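Local coordinates for protein cellulosomal scaffoldin (Acetivibrio cellulolyticus, PDB 3ZUC) that binds crystalline cellulose through this family 3b carbohydrate-binding module, one part of the major scaffoldin subunit of the cellulosome, at residues A35-V49 against A83-T97. Sequence-based numbering, arbitrary orientation. Where two conformers were deposited one is given.
Sequences AINLADVKLHYYFTV and ADQYLEIAFSSAAGT. With CA (calcium ion), chain B; EDO (1,2-ethanediol), chain C.
Strands 42-47 and 85-91 run antiparallel at 159°, with Leu43-Ile89, Tyr45-Leu87 and Phe47-Gln85 as hydrogen-bonded pairs. A classic beta bulge then lets Phe47 O accept from both Asp84 N and Gln85 N. His44, Tyr46 and Tyr86 cluster on one face of the sheet. With CG of Tyr86 between its backbone N and carbonyl carbon (chi1 58°), the ring reaches alongside His44, and CE2 lies over the imidazole face, 3.4 Å from His44 CE1, in a face-to-face stack with planes 29° apart. Both imidazole nitrogens are engaged near the ring plane: ND1 donates to Tyr46 OH (2.8 Å, nearly straight), while NE2 donates to the anti lone pair of Glu88 OE1 at 2.7 Å. The Glu88 carboxylate is almost coplanar with that ring, and a water links its OE2 to Lys42 NZ. On the opposite face of the sheet, where Phe47 and Gln85 lie, Gln85 CB makes a CH-pi contact over Phe47, whose ring also meets Phe110 on strand 102-112 of the opposing sheet of the beta-sandwich. At the bulge, the syn lone pair of Asp84 OD1 takes Val49 N (2.9 Å) beside Thr48, which binds calcium through O and OG1, along with Asp50, Asn119, Asp122 and Asp123. With both nitrogens placed as donors, His44 is consistent with a protonated imidazolium, which the Glu88 carboxylate would stabilise; the two in-plane bonds and the Tyr86 stack fix the rotation of the ring.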
loop_
_atom_site.group_PDB
_atom_site.type_symbol
_atom_site.label_atom_id
_atom_site.label_comp_id
_atom_site.label_asym_id
_atom_site.label_seq_id
_atom_site.Cartn_x
_atom_site.Cartn_y
_atom_site.Cartn_z
ATOM N N ALA A 35 7.529 -19.504 -5.877
ATOM C CA ALA A 35 6.461 -18.557 -6.174
ATOM C C ALA A 35 5.718 -18.133 -4.911
ATOM O O ALA A 35 5.635 -18.864 -3.920
ATOM C CB ALA A 35 5.483 -19.157 -7.178
ATOM N N ILE A 36 5.199 -16.915 -4.966
ATOM C CA ILE A 36 4.419 -16.356 -3.885
ATOM C C ILE A 36 2.967 -16.248 -4.327
ATOM O O ILE A 36 2.665 -15.700 -5.401
ATOM C CB ILE A 36 4.963 -14.965 -3.510
ATOM C CG1 ILE A 36 6.290 -15.127 -2.756
ATOM C CG2 ILE A 36 3.948 -14.198 -2.674
ATOM C CD1 ILE A 36 7.052 -13.848 -2.543
ATOM N N ASN A 37 2.061 -16.742 -3.494
ATOM C CA ASN A 37 0.628 -16.641 -3.768
ATOM C C ASN A 37 0.098 -15.261 -3.388
ATOM O O ASN A 37 -0.023 -14.944 -2.200
ATOM C CB ASN A 37 -0.142 -17.732 -3.013
ATOM C CG ASN A 37 -1.602 -17.799 -3.429
ATOM O OD1 ASN A 37 -2.111 -16.892 -4.082
ATOM N ND2 ASN A 37 -2.286 -18.859 -3.032
ATOM N N LEU A 38 -0.226 -14.442 -4.377
ATOM C CA LEU A 38 -0.614 -13.073 -4.099
ATOM C C LEU A 38 -1.909 -12.970 -3.317
ATOM O O LEU A 38 -2.117 -11.974 -2.617
ATOM C CB LEU A 38 -0.714 -12.273 -5.389
ATOM C CG LEU A 38 0.646 -11.960 -6.025
ATOM C CD1 LEU A 38 0.455 -11.439 -7.441
ATOM C CD2 LEU A 38 1.439 -10.964 -5.228
ATOM N N ALA A 39 -2.777 -13.976 -3.397
ATOM C CA ALA A 39 -4.035 -13.913 -2.658
ATOM C C ALA A 39 -3.827 -13.787 -1.161
ATOM O O ALA A 39 -4.707 -13.304 -0.456
ATOM C CB ALA A 39 -4.896 -15.135 -2.961
ATOM N N ASP A 40 -2.664 -14.204 -0.673
ATOM C CA ASP A 40 -2.373 -14.102 0.749
ATOM C C ASP A 40 -1.613 -12.844 1.127
ATOM O O ASP A 40 -1.329 -12.647 2.303
ATOM C CB ASP A 40 -1.588 -15.321 1.191
ATOM C CG ASP A 40 -2.402 -16.563 1.099
ATOM O OD1 ASP A 40 -3.556 -16.544 1.583
ATOM O OD2 ASP A 40 -1.923 -17.530 0.498
ATOM N N VAL A 41 -1.286 -11.994 0.160
ATOM C CA VAL A 41 -0.490 -10.801 0.434
ATOM C C VAL A 41 -1.399 -9.598 0.689
ATOM O O VAL A 41 -2.346 -9.353 -0.061
ATOM C CB VAL A 41 0.465 -10.510 -0.742
ATOM C CG1 VAL A 41 1.176 -9.193 -0.547
ATOM C CG2 VAL A 41 1.477 -11.633 -0.890
ATOM N N LYS A 42 -1.093 -8.840 1.734
ATOM C CA LYS A 42 -1.763 -7.574 2.004
ATOM C C LYS A 42 -0.707 -6.479 2.108
ATOM O O LYS A 42 0.456 -6.761 2.438
ATOM C CB LYS A 42 -2.578 -7.629 3.314
ATOM C CG LYS A 42 -3.590 -8.789 3.371
ATOM C CD LYS A 42 -4.326 -8.915 4.695
ATOM C CE LYS A 42 -5.345 -10.061 4.643
ATOM N NZ LYS A 42 -5.856 -10.435 5.986
ATOM N N LEU A 43 -1.124 -5.241 1.856
ATOM C CA LEU A 43 -0.261 -4.072 1.995
ATOM C C LEU A 43 -0.977 -3.034 2.840
ATOM O O LEU A 43 -2.190 -2.885 2.719
ATOM C CB LEU A 43 0.044 -3.438 0.624
ATOM C CG LEU A 43 0.529 -4.394 -0.458
ATOM C CD1 LEU A 43 0.575 -3.705 -1.805
ATOM C CD2 LEU A 43 1.878 -4.979 -0.098
ATOM N N HIS A 44 -0.240 -2.294 3.672
ATOM C CA HIS A 44 -0.807 -1.170 4.416
ATOM C C HIS A 44 -0.103 0.152 4.100
ATOM O O HIS A 44 1.128 0.215 4.009
ATOM C CB HIS A 44 -0.697 -1.344 5.937
ATOM C CG HIS A 44 -1.549 -2.419 6.505
ATOM N ND1 HIS A 44 -1.517 -2.742 7.845
ATOM C CD2 HIS A 44 -2.461 -3.229 5.935
ATOM C CE1 HIS A 44 -2.372 -3.725 8.076
ATOM N NE2 HIS A 44 -2.960 -4.040 6.932
ATOM N N TYR A 45 -0.925 1.187 4.018
ATOM C CA TYR A 45 -0.486 2.583 3.924
ATOM C C TYR A 45 -1.148 3.345 5.076
ATOM O O TYR A 45 -2.382 3.392 5.149
ATOM C CB TYR A 45 -0.876 3.184 2.580
ATOM C CG TYR A 45 -0.363 4.587 2.362
ATOM C CD1 TYR A 45 -1.083 5.696 2.784
ATOM C CD2 TYR A 45 0.872 4.806 1.754
ATOM C CE1 TYR A 45 -0.596 6.984 2.601
ATOM C CE2 TYR A 45 1.371 6.082 1.571
ATOM C CZ TYR A 45 0.632 7.172 1.985
ATOM O OH TYR A 45 1.161 8.425 1.748
ATOM N N TYR A 46 -0.342 3.919 5.963
ATOM C CA TYR A 46 -0.794 4.562 7.194
ATOM C C TYR A 46 -0.820 6.079 7.056
ATOM O O TYR A 46 0.111 6.687 6.513
ATOM C CB TYR A 46 0.169 4.197 8.333
ATOM C CG TYR A 46 0.213 2.727 8.655
ATOM C CD1 TYR A 46 -0.710 2.174 9.533
ATOM C CD2 TYR A 46 1.149 1.879 8.080
ATOM C CE1 TYR A 46 -0.714 0.834 9.844
ATOM C CE2 TYR A 46 1.158 0.531 8.382
ATOM C CZ TYR A 46 0.229 -0.000 9.261
ATOM O OH TYR A 46 0.274 -1.348 9.559
ATOM N N PHE A 47 -1.873 6.696 7.582
ATOM C CA PHE A 47 -2.056 8.118 7.400
ATOM C C PHE A 47 -2.963 8.690 8.484
ATOM O O PHE A 47 -3.616 7.952 9.228
ATOM C CB PHE A 47 -2.619 8.402 5.983
ATOM C CG PHE A 47 -3.990 7.821 5.720
ATOM C CD1 PHE A 47 -4.159 6.481 5.380
ATOM C CD2 PHE A 47 -5.129 8.624 5.776
ATOM C CE1 PHE A 47 -5.419 5.962 5.125
ATOM C CE2 PHE A 47 -6.379 8.111 5.515
ATOM C CZ PHE A 47 -6.533 6.776 5.182
ATOM N N THR A 48 -3.009 10.018 8.548
ATOM C CA THR A 48 -4.028 10.722 9.312
ATOM C C THR A 48 -5.057 11.277 8.331
ATOM O O THR A 48 -4.695 11.939 7.349
ATOM C CB THR A 48 -3.485 11.836 10.202
ATOM O OG1 THR A 48 -2.904 12.838 9.376
ATOM C CG2 THR A 48 -2.456 11.308 11.185
ATOM N N VAL A 49 -6.326 10.971 8.561
ATOM C CA VAL A 49 -7.365 11.252 7.585
ATOM C C VAL A 49 -7.689 12.736 7.407
ATOM O O VAL A 49 -8.155 13.117 6.339
ATOM C CB VAL A 49 -8.629 10.408 7.916
ATOM C CG1 VAL A 49 -9.318 10.875 9.192
ATOM C CG2 VAL A 49 -9.607 10.346 6.760
ATOM N N ALA A 83 -0.648 8.348 12.201
ATOM C CA ALA A 83 -1.507 7.248 11.789
ATOM C C ALA A 83 -2.765 7.171 12.645
ATOM O O ALA A 83 -2.738 6.681 13.779
ATOM C CB ALA A 83 -0.734 5.924 11.875
ATOM N N ASP A 84 -3.885 7.624 12.081
ATOM C CA ASP A 84 -5.188 7.339 12.650
ATOM C C ASP A 84 -5.992 6.353 11.806
ATOM O O ASP A 84 -7.002 5.848 12.298
ATOM C CB ASP A 84 -5.981 8.582 13.060
ATOM C CG ASP A 84 -6.278 9.535 11.938
ATOM O OD1 ASP A 84 -6.437 9.119 10.782
ATOM O OD2 ASP A 84 -6.279 10.756 12.229
ATOM N N GLN A 85 -5.515 6.016 10.605
ATOM C CA GLN A 85 -6.146 5.033 9.733
ATOM C C GLN A 85 -5.089 4.341 8.914
ATOM O O GLN A 85 -3.964 4.830 8.777
ATOM C CB GLN A 85 -7.162 5.676 8.765
ATOM C CG GLN A 85 -8.282 6.400 9.473
ATOM C CD GLN A 85 -9.480 6.667 8.601
ATOM O OE1 GLN A 85 -9.635 6.093 7.515
ATOM N NE2 GLN A 85 -10.389 7.482 9.108
ATOM N N TYR A 86 -5.465 3.215 8.317
ATOM C CA TYR A 86 -4.685 2.642 7.243
ATOM C C TYR A 86 -5.578 2.157 6.121
ATOM O O TYR A 86 -6.703 1.709 6.328
ATOM C CB TYR A 86 -3.744 1.529 7.720
ATOM C CG TYR A 86 -4.366 0.335 8.413
ATOM C CD1 TYR A 86 -4.547 0.343 9.781
ATOM C CD2 TYR A 86 -4.698 -0.825 7.729
ATOM C CE1 TYR A 86 -5.028 -0.783 10.463
ATOM C CE2 TYR A 86 -5.198 -1.946 8.399
ATOM C CZ TYR A 86 -5.355 -1.917 9.766
ATOM O OH TYR A 86 -5.820 -3.038 10.444
ATOM N N LEU A 87 -5.030 2.253 4.917
ATOM C CA LEU A 87 -5.502 1.536 3.742
ATOM C C LEU A 87 -4.911 0.141 3.781
ATOM O O LEU A 87 -3.701 -0.004 3.966
ATOM C CB LEU A 87 -5.000 2.262 2.497
ATOM C CG LEU A 87 -5.101 1.502 1.173
ATOM C CD1 LEU A 87 -6.523 1.274 0.735
ATOM C CD2 LEU A 87 -4.289 2.206 0.102
ATOM N N GLU A 88 -5.742 -0.871 3.573
ATOM C CA GLU A 88 -5.294 -2.243 3.405
ATOM C C GLU A 88 -5.642 -2.696 1.989
ATOM O O GLU A 88 -6.818 -2.707 1.608
ATOM C CB GLU A 88 -5.949 -3.180 4.428
ATOM C CG GLU A 88 -5.507 -4.622 4.275
ATOM C CD GLU A 88 -5.917 -5.460 5.467
ATOM O OE1 GLU A 88 -5.255 -5.407 6.521
ATOM O OE2 GLU A 88 -6.935 -6.164 5.363
ATOM N N ILE A 89 -4.614 -3.033 1.217
ATOM C CA ILE A 89 -4.757 -3.536 -0.138
ATOM C C ILE A 89 -4.667 -5.053 -0.108
ATOM O O ILE A 89 -3.792 -5.615 0.554
ATOM C CB ILE A 89 -3.668 -2.950 -1.050
ATOM C CG1 ILE A 89 -3.805 -1.434 -1.156
ATOM C CG2 ILE A 89 -3.698 -3.594 -2.423
ATOM C CD1 ILE A 89 -2.635 -0.755 -1.819
ATOM N N ALA A 90 -5.574 -5.697 -0.845
ATOM C CA ALA A 90 -5.639 -7.144 -0.978
ATOM C C ALA A 90 -5.720 -7.523 -2.462
ATOM O O ALA A 90 -6.107 -6.724 -3.321
ATOM C CB ALA A 90 -6.863 -7.680 -0.255
ATOM N N PHE A 91 -5.356 -8.767 -2.722
ATOM C CA PHE A 91 -5.357 -9.363 -4.058
ATOM C C PHE A 91 -6.310 -10.555 -4.080
ATOM O O PHE A 91 -6.299 -11.373 -3.163
ATOM C CB PHE A 91 -3.969 -9.920 -4.394
ATOM C CG PHE A 91 -2.895 -8.874 -4.483
ATOM C CD1 PHE A 91 -2.168 -8.519 -3.364
ATOM C CD2 PHE A 91 -2.594 -8.266 -5.689
ATOM C CE1 PHE A 91 -1.172 -7.573 -3.449
ATOM C CE2 PHE A 91 -1.596 -7.321 -5.778
ATOM C CZ PHE A 91 -0.885 -6.975 -4.664
ATOM N N SER A 92 -7.103 -10.674 -5.138
ATOM C CA SER A 92 -7.957 -11.830 -5.308
ATOM C C SER A 92 -7.169 -13.038 -5.817
ATOM O O SER A 92 -6.035 -12.919 -6.271
ATOM C CB SER A 92 -9.040 -11.507 -6.322
ATOM O OG SER A 92 -8.436 -11.448 -7.596
ATOM N N SER A 93 -7.800 -14.206 -5.795
ATOM C CA SER A 93 -7.167 -15.412 -6.312
ATOM C C SER A 93 -6.830 -15.324 -7.808
ATOM O O SER A 93 -5.903 -15.986 -8.274
ATOM C CB SER A 93 -8.067 -16.620 -6.057
ATOM O OG SER A 93 -9.280 -16.484 -6.766
ATOM N N ALA A 94 -7.572 -14.514 -8.560
ATOM C CA ALA A 94 -7.300 -14.336 -9.977
ATOM C C ALA A 94 -6.013 -13.549 -10.244
ATOM O O ALA A 94 -5.474 -13.599 -11.351
ATOM C CB ALA A 94 -8.485 -13.695 -10.684
ATOM N N ALA A 95 -5.492 -12.847 -9.236
ATOM C CA ALA A 95 -4.205 -12.188 -9.383
ATOM C C ALA A 95 -3.075 -13.193 -9.613
ATOM O O ALA A 95 -2.021 -12.826 -10.122
ATOM C CB ALA A 95 -3.897 -11.342 -8.169
ATOM N N GLY A 96 -3.268 -14.446 -9.211
ATOM C CA GLY A 96 -2.283 -15.485 -9.458
ATOM C C GLY A 96 -1.069 -15.408 -8.558
ATOM O O GLY A 96 -1.141 -14.953 -7.418
ATOM N N THR A 97 0.051 -15.879 -9.094
ATOM C CA THR A 97 1.291 -15.974 -8.347
ATOM C C THR A 97 2.338 -15.018 -8.867
ATOM O O THR A 97 2.319 -14.609 -10.032
ATOM C CB THR A 97 1.880 -17.382 -8.449
ATOM O OG1 THR A 97 2.162 -17.689 -9.827
ATOM C CG2 THR A 97 0.912 -18.386 -7.888
HETATM CA CA CA B . -2.798 13.525 7.092
HETATM C C1 EDO C . -2.254 -3.376 12.205
HETATM O O1 EDO C . -1.704 -4.100 11.109
HETATM C C2 EDO C . -1.930 -1.902 12.069
HETATM O O2 EDO C . -0.511 -1.709 12.027
HETATM O O HOH W 1 -4.001 -17.541 -6.256
HETATM O O HOH W 2 -4.739 -10.492 -0.410
HETATM O O HOH W 3 -7.684 -12.555 -1.093
HETATM O O HOH W 4 -7.391 -8.240 6.972
HETATM O O HOH W 5 -3.578 12.716 4.893
#